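Local coordinates for protein glycosyltransferase (Streptomyces viridochromogenes, PDB 2IUY) that probably transfers a sugar from a UDP-linked donor with retention of anomeric configuration during biosynthesis of the antibiotic avilamycin A, at residues P141-P146 and V329-R334; L44-E49 and T323-Y328; T256-A261 and R317-V322. One frame throughout, in Å; residues are numbered along the deposited sequence.

How the interactions relate
The three contacts share one continuous run of chain, 317-334. Its consecutive pieces meet three earlier segments: 317-322 meets 256-261, 323-328 meets 44-49, and 329-334 meets 141-146. Helix 321-336 serves interactions 1 and 2; interaction 3 is made by Trp319, at the end of helix 308-319. Along the chain the segments of interactions 1 and 2 alternate, and both segments of interaction 3 fall between those of each. Interactions 1 and 2 are centred about 10 Å apart, each about 15 Å from interaction 3. They lie beside the 5-9 sheet, whereas helix 256-263 belongs with the 165-168 sheet. This is the GT-B arrangement: two Rossmann-like domains, with the C-terminal end of the chain crossing back to the N-terminal domain.

Interaction 1 of 3, residues P141-P146 and V329-R334; sequences PVIPIP and VEQYRR
Pro141 and Gln331 make the main packing contact. CG of the Pro141 ring lies 3.3 Å from Gln331 OE1 and 3.4 Å from Gln331 CD, so the ring corner rests against the carbonyl end of the amide. Pro141 CB is farther back, 3.9 Å from Gln331 CD. The glutamine reaches this place because its chain bends at chi2 (-52°), which turns the amide toward the proline. Ile143 adds a looser touch: its CD1 lies 4.0 Å from Gln331 CG. These two side chains run past each other in opposite directions. Arg334 meets the proline too, with NH1 3.7 Å from Pro141 CG.

The pairing belongs to the GT-B fold. The loop 141-146 leads from the N-terminal domain toward the C-terminal one, and helix 321-336 is the C-terminal helix that returns to the N-terminal domain. Pro141 and Ile143 also form backbone hydrogen bonds with Tyr125, while Gln331 and Tyr332 reach Ile108 of the central sheet. Trp341 touches Pro141, Gln331 and Arg334.

No hydrogen bond crosses between the segments; the side-chain bond lies within the helix. Arg334 NH1 donates to Gln331 OE1 at 2.8 Å, with an N-H...O angle of 159°. The oxygen lies close to the guanidinium plane, but the donor is tilted 27° from the carbonyl plane. The bond ties the ends of two side chains one helical turn apart and limits rotation of the amide that Pro141 rests against. The other terminal nitrogen, Arg334 NH2, forms a salt bridge with Asp139, two residues before Pro141.

Interaction 2 of 3, residues L44-E49 and T323-Y328; sequences LELGHE and TIAERY
Leu46 gives the largest share of the contact and reaches both partners through one methyl, CD1. That methyl lies 3.6 Å from Ala325 CB, a plain apolar touch. It also lies 3.7 Å from the backbone Glu326 N, so it sits against the surface of helix 321-336 itself. With CG anti to the carbonyl carbon (chi1 -67°), the leucine points its end at the helix.

Glu326 joins in through the base of its side chain. Its CB is 4.1 Å from Leu46 CD1, and only this end of the glutamate side chain meets the leucine. Ala325 is the buried partner. Its small side chain allows the close approach and also touches Leu43.

Leu46 lies near the C-terminal end of helix 31-45, ahead of strand 49-53. Gly47 follows, with positive phi (102°), in a Schellman motif; Gly47 N bonds to Leu44 O at 3.1 Å. Nearby, Glu45 OE1 accepts a hydrogen bond from His321 NE2. The C-terminal helix thus packs against the end of a helix of the N-terminal Rossmann-like domain, an arrangement characteristic of the GT-B fold.

Interaction 3 of 3, residues T256-A261 and R317-V322; sequences TVVSEA and RLWGHV
Ser259 and Trp319 bring the two backbones closest, with their CA atoms 6.9 Å apart. Segment 256-261 is helical. Segment 317-322 ends one helix at Trp319 and starts the next at His321. Gly320 between them has left helical angles (psi 141°) and is the N-cap of the second helix.

The Trp319 side chain carries its half of the contact. The six-membered part of the indole approaches obliquely: CE3 lies 3.5 Å from Ser259 CB and 3.7 Å from Ser259 CA. Farther out on the ring, CH2 lies 4.0 Å from Val258 CG1. Leu318 CB covers part of one indole face.

Ser259 shows the ring its CB and keeps its hydroxyl within the helix. OG stands between the backbone N and the carbonyl carbon (chi1 59°) and donates to Thr256 O at 3.0 Å. That carbonyl also accepts from Glu260 N, so two donors grip it.

Glu260 points away from the tryptophan and forms a salt bridge with Arg225. Thr256, Val257, Glu260 and Arg225 are UDP-binding residues, although no UDP is bound to this chain. Only carbon atoms of Ser259 and Val258 meet the indole, and no hydrogen bond crosses, so the contact is one of apolar packing against a helix that also carries UDP-binding residues.

Interaction 1 of 3, residues P141-P146 and V329-R334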
ATOM      1  N   PRO A 141       2.949  -1.611  17.685  1.00  7.26           N
ATOM      2  CA  PRO A 141       1.697  -2.041  17.066  1.00  7.61           C
ATOM      3  C   PRO A 141       1.894  -2.478  15.622  1.00  8.04           C
ATOM      4  O   PRO A 141       2.746  -1.945  14.898  1.00  8.12           O
ATOM      5  CB  PRO A 141       0.815  -0.768  17.091  1.00  6.82           C
ATOM      6  CG  PRO A 141       1.482   0.159  18.053  1.00  5.77           C
ATOM      7  CD  PRO A 141       2.939  -0.170  18.022  1.00  7.00           C
ATOM      8  N   VAL A 142       1.109  -3.475  15.242  1.00  7.21           N
ATOM      9  CA  VAL A 142       1.021  -3.916  13.894  1.00  7.60           C
ATOM     10  C   VAL A 142      -0.380  -3.542  13.428  1.00  7.45           C
ATOM     11  O   VAL A 142      -1.390  -3.962  14.025  1.00  6.63           O
ATOM     12  CB  VAL A 142       1.307  -5.426  13.771  1.00  6.90           C
ATOM     13  CG1 VAL A 142       0.905  -5.906  12.414  1.00  9.17           C
ATOM     14  CG2 VAL A 142       2.789  -5.701  14.004  1.00  6.72           C
ATOM     15  N   ILE A 143      -0.435  -2.689  12.406  1.00  6.90           N
ATOM     16  CA  ILE A 143      -1.707  -2.187  11.936  1.00  7.58           C
ATOM     17  C   ILE A 143      -1.638  -2.219  10.423  1.00  6.82           C
ATOM     18  O   ILE A 143      -0.849  -1.499   9.851  1.00  8.59           O
ATOM     19  CB  ILE A 143      -2.061  -0.727  12.471  1.00  7.86           C
ATOM     20  CG1 ILE A 143      -2.124  -0.650  14.004  1.00  7.16           C
ATOM     21  CG2 ILE A 143      -3.391  -0.302  11.928  1.00  8.11           C
ATOM     22  CD1 ILE A 143      -2.271   0.804  14.532  1.00  7.51           C
ATOM     23  N   PRO A 144      -2.432  -3.096   9.775  1.00  6.73           N
ATOM     24  CA  PRO A 144      -2.262  -3.298   8.327  1.00  5.47           C
ATOM     25  C   PRO A 144      -2.780  -2.122   7.516  1.00  6.03           C
ATOM     26  O   PRO A 144      -3.393  -1.176   8.098  1.00  6.03           O
ATOM     27  CB  PRO A 144      -3.048  -4.605   8.081  1.00  7.38           C
ATOM     28  CG  PRO A 144      -4.134  -4.587   9.116  1.00  4.51           C
ATOM     29  CD  PRO A 144      -3.465  -4.002  10.340  1.00  5.68           C
ATOM     30  N   ILE A 145      -2.506  -2.142   6.201  1.00  6.11           N
ATOM     31  CA  ILE A 145      -2.924  -1.069   5.283  1.00  5.31           C
ATOM     32  C   ILE A 145      -4.453  -1.001   5.189  1.00  5.32           C
ATOM     33  O   ILE A 145      -5.120  -2.036   5.007  1.00  5.51           O
ATOM     34  CB  ILE A 145      -2.281  -1.212   3.896  1.00  5.26           C
ATOM     35  CG1 ILE A 145      -0.739  -1.031   3.970  1.00  6.84           C
ATOM     36  CG2 ILE A 145      -2.922  -0.297   2.909  1.00  3.83           C
ATOM     37  CD1 ILE A 145      -0.046  -1.489   2.678  1.00  5.71           C
ATOM     38  N   PRO A 146      -5.008   0.221   5.363  1.00  5.27           N
ATOM     39  CA  PRO A 146      -6.441   0.463   5.278  1.00  5.67           C
ATOM     40  C   PRO A 146      -6.895   0.666   3.840  1.00  7.05           C
ATOM     41  O   PRO A 146      -6.105   1.043   2.966  1.00  5.49           O
ATOM     42  CB  PRO A 146      -6.605   1.793   6.038  1.00  5.89           C
ATOM     43  CG  PRO A 146      -5.364   2.541   5.790  1.00  5.95           C
ATOM     44  CD  PRO A 146      -4.267   1.453   5.708  1.00  4.27           C
ATOM     45  N   VAL A 329      -5.892   5.919  16.115  1.00 10.09           N
ATOM     46  CA  VAL A 329      -6.281   6.860  17.161  1.00 11.12           C
ATOM     47  C   VAL A 329      -5.991   6.289  18.538  1.00 11.73           C
ATOM     48  O   VAL A 329      -5.505   7.006  19.420  1.00 13.50           O
ATOM     49  CB  VAL A 329      -7.774   7.282  17.013  1.00 11.30           C
ATOM     50  CG1 VAL A 329      -8.254   8.157  18.210  1.00 13.42           C
ATOM     51  CG2 VAL A 329      -7.992   8.033  15.680  1.00 11.24           C
ATOM     52  N   GLU A 330      -6.277   5.006  18.727  1.00 12.41           N
ATOM     53  CA  GLU A 330      -5.954   4.326  19.981  1.00 14.00           C
ATOM     54  C   GLU A 330      -4.465   4.487  20.291  1.00 12.12           C
ATOM     55  O   GLU A 330      -4.126   4.779  21.424  1.00 13.00           O
ATOM     56  CB  GLU A 330      -6.385   2.828  19.936  1.00 14.21           C
ATOM     57  CG  GLU A 330      -6.174   2.045  21.255  1.00 17.77           C
ATOM     58  CD  GLU A 330      -6.342   0.519  21.127  1.00 19.39           C
ATOM     59  OE1 GLU A 330      -6.496  -0.014  19.982  1.00 22.89           O
ATOM     60  OE2 GLU A 330      -6.303  -0.155  22.199  1.00 26.47           O
ATOM     61  N   GLN A 331      -3.589   4.310  19.288  1.00  9.80           N
ATOM     62  CA  GLN A 331      -2.132   4.541  19.439  1.00  9.06           C
ATOM     63  C   GLN A 331      -1.761   6.011  19.614  1.00  8.41           C
ATOM     64  O   GLN A 331      -0.893   6.325  20.375  1.00  8.94           O
ATOM     65  CB  GLN A 331      -1.323   3.924  18.270  1.00  7.97           C
ATOM     66  CG  GLN A 331      -1.536   2.408  18.070  1.00  9.44           C
ATOM     67  CD  GLN A 331      -1.312   1.617  19.374  1.00 13.84           C
ATOM     68  OE1 GLN A 331      -0.421   1.947  20.135  1.00 11.18           O
ATOM     69  NE2 GLN A 331      -2.136   0.601  19.632  1.00 10.12           N
ATOM     70  N   TYR A 332      -2.422   6.915  18.926  1.00  7.94           N
ATOM     71  CA  TYR A 332      -2.247   8.346  19.212  1.00  8.92           C
ATOM     72  C   TYR A 332      -2.515   8.667  20.680  1.00  8.70           C
ATOM     73  O   TYR A 332      -1.741   9.371  21.296  1.00 10.62           O
ATOM     74  CB  TYR A 332      -3.192   9.231  18.375  1.00  7.41           C
ATOM     75  CG  TYR A 332      -3.140   9.094  16.845  1.00  7.78           C
ATOM     76  CD1 TYR A 332      -2.135   8.366  16.177  1.00  5.13           C
ATOM     77  CD2 TYR A 332      -4.126   9.712  16.065  1.00  4.33           C
ATOM     78  CE1 TYR A 332      -2.132   8.296  14.735  1.00  5.65           C
ATOM     79  CE2 TYR A 332      -4.120   9.628  14.693  1.00  6.93           C
ATOM     80  CZ  TYR A 332      -3.126   8.927  14.032  1.00  5.22           C
ATOM     81  OH  TYR A 332      -3.215   8.875  12.629  1.00  9.74           O
ATOM     82  N   ARG A 333      -3.643   8.195  21.202  1.00 10.37           N
ATOM     83  CA  ARG A 333      -4.000   8.398  22.611  1.00 12.04           C
ATOM     84  C   ARG A 333      -3.033   7.732  23.588  1.00 11.81           C
ATOM     85  O   ARG A 333      -2.798   8.268  24.698  1.00 14.25           O
ATOM     86  CB  ARG A 333      -5.460   7.964  22.877  1.00 12.57           C
ATOM     87  CG  ARG A 333      -6.451   8.848  22.092  1.00 15.25           C
ATOM     88  CD  ARG A 333      -7.819   8.890  22.703  1.00 19.60           C
ATOM     89  NE  ARG A 333      -8.823   9.428  21.785  1.00 19.52           N
ATOM     90  CZ  ARG A 333      -9.096  10.719  21.611  1.00 19.92           C
ATOM     91  NH1 ARG A 333      -8.459  11.661  22.301  1.00 17.63           N
ATOM     92  NH2 ARG A 333     -10.041  11.057  20.741  1.00 20.70           N
ATOM     93  N   ARG A 334      -2.501   6.573  23.201  1.00 10.99           N
ATOM     94  CA  ARG A 334      -1.456   5.880  23.983  1.00 11.54           C
ATOM     95  C   ARG A 334      -0.243   6.794  24.161  1.00 10.97           C
ATOM     96  O   ARG A 334       0.246   6.990  25.262  1.00 12.16           O
ATOM     97  CB  ARG A 334      -1.067   4.571  23.273  1.00 11.34           C
ATOM     98  CG  ARG A 334       0.204   3.882  23.826  1.00 13.41           C
ATOM     99  CD  ARG A 334       0.406   2.563  23.110  1.00 13.16           C
ATOM    100  NE  ARG A 334       1.489   1.702  23.602  1.00 12.47           N
ATOM    101  CZ  ARG A 334       1.888   0.627  22.920  1.00 14.27           C
ATOM    102  NH1 ARG A 334       1.313   0.354  21.740  1.00 10.38           N
ATOM    103  NH2 ARG A 334       2.846  -0.157  23.383  1.00 15.23           N
TER

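Interaction 2 of 3, residues L44-E49 and T323-Y328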
ATOM      1  N   LEU A  44     -10.972  11.481   9.148  1.00  8.66           N
ATOM      2  CA  LEU A  44     -11.983  12.468   8.867  1.00  9.83           C
ATOM      3  C   LEU A  44     -13.383  11.938   9.168  1.00 11.48           C
ATOM      4  O   LEU A  44     -14.217  12.673   9.695  1.00 12.54           O
ATOM      5  CB  LEU A  44     -11.870  12.924   7.399  1.00 10.31           C
ATOM      6  CG  LEU A  44     -10.618  13.741   6.991  1.00 10.79           C
ATOM      7  CD1 LEU A  44     -10.581  13.911   5.439  1.00 10.15           C
ATOM      8  CD2 LEU A  44     -10.553  15.111   7.745  1.00  8.66           C
ATOM      9  N   GLU A  45     -13.666  10.675   8.817  1.00 11.58           N
ATOM     10  CA  GLU A  45     -14.984  10.102   9.075  1.00 12.98           C
ATOM     11  C   GLU A  45     -15.202   9.981  10.576  1.00 13.13           C
ATOM     12  O   GLU A  45     -16.343  10.091  11.071  1.00 13.66           O
ATOM     13  CB  GLU A  45     -15.116   8.714   8.448  1.00 12.80           C
ATOM     14  CG  GLU A  45     -16.498   8.418   7.854  1.00 20.20           C
ATOM     15  CD  GLU A  45     -16.440   7.297   6.813  1.00 25.45           C
ATOM     16  OE1 GLU A  45     -15.853   7.502   5.721  1.00 30.75           O
ATOM     17  OE2 GLU A  45     -16.999   6.214   7.075  1.00 30.15           O
ATOM     18  N   LEU A  46     -14.120   9.724  11.298  1.00 12.34           N
ATOM     19  CA  LEU A  46     -14.171   9.676  12.777  1.00 12.78           C
ATOM     20  C   LEU A  46     -14.298  11.017  13.467  1.00 12.68           C
ATOM     21  O   LEU A  46     -14.448  11.041  14.678  1.00 13.67           O
ATOM     22  CB  LEU A  46     -12.952   8.948  13.347  1.00 11.91           C
ATOM     23  CG  LEU A  46     -12.885   7.462  13.019  1.00 11.30           C
ATOM     24  CD1 LEU A  46     -11.490   6.940  13.213  1.00 11.26           C
ATOM     25  CD2 LEU A  46     -13.951   6.619  13.806  1.00 12.98           C
ATOM     26  N   GLY A  47     -14.178  12.124  12.736  1.00 13.06           N
ATOM     27  CA  GLY A  47     -14.405  13.459  13.319  1.00 12.91           C
ATOM     28  C   GLY A  47     -13.145  14.244  13.647  1.00 12.76           C
ATOM     29  O   GLY A  47     -13.231  15.368  14.131  1.00 12.35           O
ATOM     30  N   HIS A  48     -11.972  13.664  13.347  1.00 12.14           N
ATOM     31  CA  HIS A  48     -10.659  14.337  13.540  1.00 11.12           C
ATOM     32  C   HIS A  48     -10.261  15.282  12.432  1.00 11.50           C
ATOM     33  O   HIS A  48     -10.737  15.166  11.297  1.00 10.49           O
ATOM     34  CB  HIS A  48      -9.574  13.288  13.795  1.00 11.61           C
ATOM     35  CG  HIS A  48      -9.959  12.351  14.901  1.00 13.01           C
ATOM     36  ND1 HIS A  48     -10.054  12.765  16.204  1.00 10.57           N
ATOM     37  CD2 HIS A  48     -10.414  11.077  14.878  1.00 13.15           C
ATOM     38  CE1 HIS A  48     -10.458  11.759  16.956  1.00 14.15           C
ATOM     39  NE2 HIS A  48     -10.693  10.725  16.175  1.00 13.18           N
ATOM     40  N   GLU A  49      -9.433  16.272  12.777  1.00 10.84           N
ATOM     41  CA  GLU A  49      -9.024  17.243  11.815  1.00 12.15           C
ATOM     42  C   GLU A  49      -7.673  16.790  11.212  1.00 11.99           C
ATOM     43  O   GLU A  49      -6.818  16.351  11.931  1.00 12.36           O
ATOM     44  CB  GLU A  49      -8.954  18.621  12.483  1.00 11.95           C
ATOM     45  CG  GLU A  49      -9.195  19.734  11.541  1.00 17.29           C
ATOM     46  CD  GLU A  49      -9.038  21.101  12.164  1.00 22.37           C
ATOM     47  OE1 GLU A  49      -9.092  21.188  13.422  1.00 23.59           O
ATOM     48  OE2 GLU A  49      -8.843  22.067  11.369  1.00 22.18           O
ATOM     49  N   THR A 323     -12.144   1.159  10.738  1.00 10.62           N
ATOM     50  CA  THR A 323     -11.549   0.226  11.692  1.00 12.44           C
ATOM     51  C   THR A 323     -10.043   0.467  11.895  1.00 11.04           C
ATOM     52  O   THR A 323      -9.561   0.431  13.022  1.00  9.93           O
ATOM     53  CB  THR A 323     -11.839  -1.326  11.419  1.00 12.93           C
ATOM     54  OG1 THR A 323     -11.385  -2.085  12.558  1.00 17.05           O
ATOM     55  CG2 THR A 323     -11.029  -1.865  10.285  1.00 15.34           C
ATOM     56  N   ILE A 324      -9.321   0.668  10.795  1.00 10.48           N
ATOM     57  CA  ILE A 324      -7.878   0.926  10.851  1.00  9.72           C
ATOM     58  C   ILE A 324      -7.582   2.316  11.410  1.00  9.00           C
ATOM     59  O   ILE A 324      -6.705   2.465  12.236  1.00  8.16           O
ATOM     60  CB  ILE A 324      -7.231   0.819   9.465  1.00  9.73           C
ATOM     61  CG1 ILE A 324      -7.363  -0.624   8.941  1.00 10.22           C
ATOM     62  CG2 ILE A 324      -5.723   1.296   9.508  1.00  8.00           C
ATOM     63  CD1 ILE A 324      -6.837  -1.699   9.943  1.00  8.57           C
ATOM     64  N   ALA A 325      -8.342   3.322  10.975  1.00  8.49           N
ATOM     65  CA  ALA A 325      -8.184   4.650  11.561  1.00  9.05           C
ATOM     66  C   ALA A 325      -8.399   4.645  13.083  1.00  9.26           C
ATOM     67  O   ALA A 325      -7.699   5.329  13.800  1.00  8.24           O
ATOM     68  CB  ALA A 325      -9.089   5.684  10.871  1.00  8.52           C
ATOM     69  N   GLU A 326      -9.391   3.915  13.574  1.00 10.50           N
ATOM     70  CA  GLU A 326      -9.648   3.920  15.014  1.00 12.99           C
ATOM     71  C   GLU A 326      -8.546   3.180  15.749  1.00 10.13           C
ATOM     72  O   GLU A 326      -8.153   3.570  16.806  1.00 10.04           O
ATOM     73  CB  GLU A 326     -11.100   3.464  15.365  1.00 14.36           C
ATOM     74  CG  GLU A 326     -11.425   1.990  15.253  1.00 19.55           C
ATOM     75  CD  GLU A 326     -12.947   1.686  15.392  1.00 20.10           C
ATOM     76  OE1 GLU A 326     -13.739   2.652  15.608  1.00 27.80           O
ATOM     77  OE2 GLU A 326     -13.338   0.487  15.252  1.00 27.66           O
ATOM     78  N   ARG A 327      -7.958   2.170  15.126  1.00 10.48           N
ATOM     79  CA  ARG A 327      -6.732   1.568  15.649  1.00 10.40           C
ATOM     80  C   ARG A 327      -5.564   2.541  15.788  1.00 10.19           C
ATOM     81  O   ARG A 327      -4.900   2.574  16.832  1.00  9.92           O
ATOM     82  CB  ARG A 327      -6.333   0.293  14.856  1.00 10.56           C
ATOM     83  CG  ARG A 327      -7.269  -0.850  15.230  1.00 14.94           C
ATOM     84  CD  ARG A 327      -7.154  -1.967  14.268  1.00 21.68           C
ATOM     85  NE  ARG A 327      -5.850  -2.657  14.364  1.00 20.07           N
ATOM     86  CZ  ARG A 327      -5.587  -3.790  13.711  1.00 19.97           C
ATOM     87  NH1 ARG A 327      -6.542  -4.355  12.948  1.00 17.64           N
ATOM     88  NH2 ARG A 327      -4.396  -4.369  13.845  1.00 18.44           N
ATOM     89  N   TYR A 328      -5.323   3.334  14.765  1.00  8.29           N
ATOM     90  CA  TYR A 328      -4.348   4.418  14.916  1.00 10.24           C
ATOM     91  C   TYR A 328      -4.638   5.445  16.018  1.00 10.20           C
ATOM     92  O   TYR A 328      -3.738   5.781  16.759  1.00  9.39           O
ATOM     93  CB  TYR A 328      -4.121   5.138  13.585  1.00 10.06           C
ATOM     94  CG  TYR A 328      -3.191   4.377  12.705  1.00 11.71           C
ATOM     95  CD1 TYR A 328      -1.856   4.225  13.072  1.00 12.13           C
ATOM     96  CD2 TYR A 328      -3.637   3.789  11.504  1.00 12.43           C
ATOM     97  CE1 TYR A 328      -0.960   3.557  12.252  1.00 11.97           C
ATOM     98  CE2 TYR A 328      -2.759   3.096  10.682  1.00 11.86           C
ATOM     99  CZ  TYR A 328      -1.415   3.004  11.072  1.00 12.32           C
ATOM    100  OH  TYR A 328      -0.517   2.324  10.320  1.00 13.45           O
TER

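Interaction 3 of 3, residues T256-A261 and R317-V322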
ATOM      1  N   THR A 256      -0.282  -2.931  -0.477  1.00 10.73           N
ATOM      2  CA  THR A 256      -1.523  -2.204  -0.614  1.00 12.03           C
ATOM      3  C   THR A 256      -2.425  -2.845  -1.700  1.00 11.79           C
ATOM      4  O   THR A 256      -3.637  -2.886  -1.557  1.00 11.90           O
ATOM      5  CB  THR A 256      -1.192  -0.710  -0.945  1.00 12.57           C
ATOM      6  OG1 THR A 256      -2.396   0.103  -0.858  1.00 16.33           O
ATOM      7  CG2 THR A 256      -0.585  -0.603  -2.331  1.00 11.65           C
ATOM      8  N   VAL A 257      -1.824  -3.401  -2.759  1.00 11.32           N
ATOM      9  CA  VAL A 257      -2.622  -3.977  -3.870  1.00 10.29           C
ATOM     10  C   VAL A 257      -3.537  -5.108  -3.401  1.00  9.22           C
ATOM     11  O   VAL A 257      -4.555  -5.343  -4.011  1.00  8.40           O
ATOM     12  CB  VAL A 257      -1.729  -4.498  -5.060  1.00 11.03           C
ATOM     13  CG1 VAL A 257      -1.086  -5.891  -4.733  1.00  8.27           C
ATOM     14  CG2 VAL A 257      -2.529  -4.507  -6.376  1.00 12.43           C
ATOM     15  N   VAL A 258      -3.176  -5.784  -2.306  1.00  7.70           N
ATOM     16  CA  VAL A 258      -3.997  -6.878  -1.768  1.00  6.85           C
ATOM     17  C   VAL A 258      -5.374  -6.363  -1.278  1.00  6.02           C
ATOM     18  O   VAL A 258      -6.436  -6.907  -1.656  1.00  5.05           O
ATOM     19  CB  VAL A 258      -3.261  -7.668  -0.632  1.00  6.32           C
ATOM     20  CG1 VAL A 258      -4.195  -8.762   0.034  1.00  7.73           C
ATOM     21  CG2 VAL A 258      -2.014  -8.369  -1.153  1.00  6.11           C
ATOM     22  N   SER A 259      -5.347  -5.324  -0.432  1.00  4.99           N
ATOM     23  CA  SER A 259      -6.577  -4.739   0.110  1.00  5.81           C
ATOM     24  C   SER A 259      -7.378  -4.059  -0.987  1.00  6.86           C
ATOM     25  O   SER A 259      -8.617  -4.090  -0.972  1.00  7.25           O
ATOM     26  CB  SER A 259      -6.285  -3.776   1.298  1.00  6.65           C
ATOM     27  OG  SER A 259      -5.423  -2.737   0.866  1.00  4.58           O
ATOM     28  N   GLU A 260      -6.667  -3.461  -1.946  1.00  6.96           N
ATOM     29  CA  GLU A 260      -7.268  -2.791  -3.115  1.00  8.24           C
ATOM     30  C   GLU A 260      -8.008  -3.750  -4.030  1.00  7.84           C
ATOM     31  O   GLU A 260      -9.138  -3.476  -4.397  1.00  9.54           O
ATOM     32  CB  GLU A 260      -6.219  -1.995  -3.899  1.00  6.98           C
ATOM     33  CG  GLU A 260      -5.787  -0.814  -3.038  1.00 11.60           C
ATOM     34  CD  GLU A 260      -4.949   0.196  -3.745  1.00 17.12           C
ATOM     35  OE1 GLU A 260      -3.857  -0.171  -4.195  1.00 19.37           O
ATOM     36  OE2 GLU A 260      -5.394   1.378  -3.826  1.00 20.76           O
ATOM     37  N   ALA A 261      -7.365  -4.853  -4.401  1.00  5.99           N
ATOM     38  CA  ALA A 261      -8.032  -5.866  -5.197  1.00  6.36           C
ATOM     39  C   ALA A 261      -9.271  -6.362  -4.480  1.00  5.50           C
ATOM     40  O   ALA A 261     -10.342  -6.357  -5.037  1.00  5.78           O
ATOM     41  CB  ALA A 261      -7.037  -7.034  -5.543  1.00  4.85           C
ATOM     42  N   ARG A 317     -13.930  -5.954   6.797  1.00 10.49           N
ATOM     43  CA  ARG A 317     -13.744  -6.428   8.180  1.00 11.88           C
ATOM     44  C   ARG A 317     -12.310  -6.250   8.730  1.00 11.99           C
ATOM     45  O   ARG A 317     -12.137  -5.857   9.871  1.00 12.72           O
ATOM     46  CB  ARG A 317     -14.070  -7.929   8.304  1.00 12.84           C
ATOM     47  CG  ARG A 317     -15.525  -8.287   8.589  1.00 15.91           C
ATOM     48  CD  ARG A 317     -15.641  -9.680   9.185  1.00 17.26           C
ATOM     49  NE  ARG A 317     -14.702 -10.602   8.588  1.00 20.73           N
ATOM     50  CZ  ARG A 317     -13.639 -11.126   9.183  1.00 22.97           C
ATOM     51  NH1 ARG A 317     -13.371 -10.897  10.464  1.00 24.31           N
ATOM     52  NH2 ARG A 317     -12.870 -11.941   8.483  1.00 22.61           N
ATOM     53  N   LEU A 318     -11.296  -6.579   7.923  1.00 11.21           N
ATOM     54  CA  LEU A 318      -9.884  -6.556   8.365  1.00  9.13           C
ATOM     55  C   LEU A 318      -9.177  -5.253   8.103  1.00  8.82           C
ATOM     56  O   LEU A 318      -8.317  -4.822   8.910  1.00  7.76           O
ATOM     57  CB  LEU A 318      -9.096  -7.688   7.686  1.00  9.47           C
ATOM     58  CG  LEU A 318      -9.550  -9.135   7.927  1.00  9.94           C
ATOM     59  CD1 LEU A 318      -8.825 -10.098   6.950  1.00  9.94           C
ATOM     60  CD2 LEU A 318      -9.285  -9.550   9.385  1.00 11.71           C
ATOM     61  N   TRP A 319      -9.490  -4.631   6.956  1.00  6.51           N
ATOM     62  CA  TRP A 319      -8.704  -3.505   6.513  1.00  6.55           C
ATOM     63  C   TRP A 319      -9.554  -2.254   6.323  1.00  6.68           C
ATOM     64  O   TRP A 319      -9.025  -1.249   5.896  1.00  7.89           O
ATOM     65  CB  TRP A 319      -7.901  -3.841   5.224  1.00  6.84           C
ATOM     66  CG  TRP A 319      -7.171  -5.189   5.355  1.00  8.27           C
ATOM     67  CD1 TRP A 319      -6.397  -5.606   6.411  1.00  5.26           C
ATOM     68  CD2 TRP A 319      -7.171  -6.251   4.405  1.00  8.72           C
ATOM     69  NE1 TRP A 319      -5.918  -6.884   6.173  1.00  8.02           N
ATOM     70  CE2 TRP A 319      -6.390  -7.305   4.955  1.00  8.77           C
ATOM     71  CE3 TRP A 319      -7.765  -6.430   3.132  1.00  8.62           C
ATOM     72  CZ2 TRP A 319      -6.193  -8.528   4.289  1.00  7.60           C
ATOM     73  CZ3 TRP A 319      -7.556  -7.656   2.463  1.00  7.67           C
ATOM     74  CH2 TRP A 319      -6.774  -8.683   3.056  1.00  8.00           C
ATOM     75  N   GLY A 320     -10.843  -2.282   6.694  1.00  6.45           N
ATOM     76  CA  GLY A 320     -11.700  -1.111   6.414  1.00  6.55           C
ATOM     77  C   GLY A 320     -11.106   0.182   6.959  1.00  7.22           C
ATOM     78  O   GLY A 320     -10.546   0.197   8.063  1.00  6.68           O
ATOM     79  N   HIS A 321     -11.233   1.273   6.207  1.00  7.20           N
ATOM     80  CA  HIS A 321     -10.628   2.547   6.643  1.00  8.41           C
ATOM     81  C   HIS A 321     -10.950   3.026   8.061  1.00  9.66           C
ATOM     82  O   HIS A 321     -10.079   3.608   8.722  1.00  9.68           O
ATOM     83  CB  HIS A 321     -10.860   3.670   5.617  1.00  8.71           C
ATOM     84  CG  HIS A 321     -12.276   4.173   5.546  1.00  8.94           C
ATOM     85  ND1 HIS A 321     -13.359   3.351   5.306  1.00  8.06           N
ATOM     86  CD2 HIS A 321     -12.773   5.428   5.631  1.00  8.01           C
ATOM     87  CE1 HIS A 321     -14.462   4.073   5.271  1.00  8.98           C
ATOM     88  NE2 HIS A 321     -14.132   5.337   5.461  1.00 10.25           N
ATOM     89  N   VAL A 322     -12.189   2.806   8.519  1.00 10.12           N
ATOM     90  CA  VAL A 322     -12.640   3.342   9.817  1.00 10.63           C
ATOM     91  C   VAL A 322     -12.105   2.477  10.943  1.00 10.39           C
ATOM     92  O   VAL A 322     -11.659   3.001  11.985  1.00  9.94           O
ATOM     93  CB  VAL A 322     -14.236   3.496   9.883  1.00  9.92           C
ATOM     94  CG1 VAL A 322     -14.740   3.718  11.310  1.00 11.03           C
ATOM     95  CG2 VAL A 322     -14.729   4.639   8.971  1.00  8.17           C
TER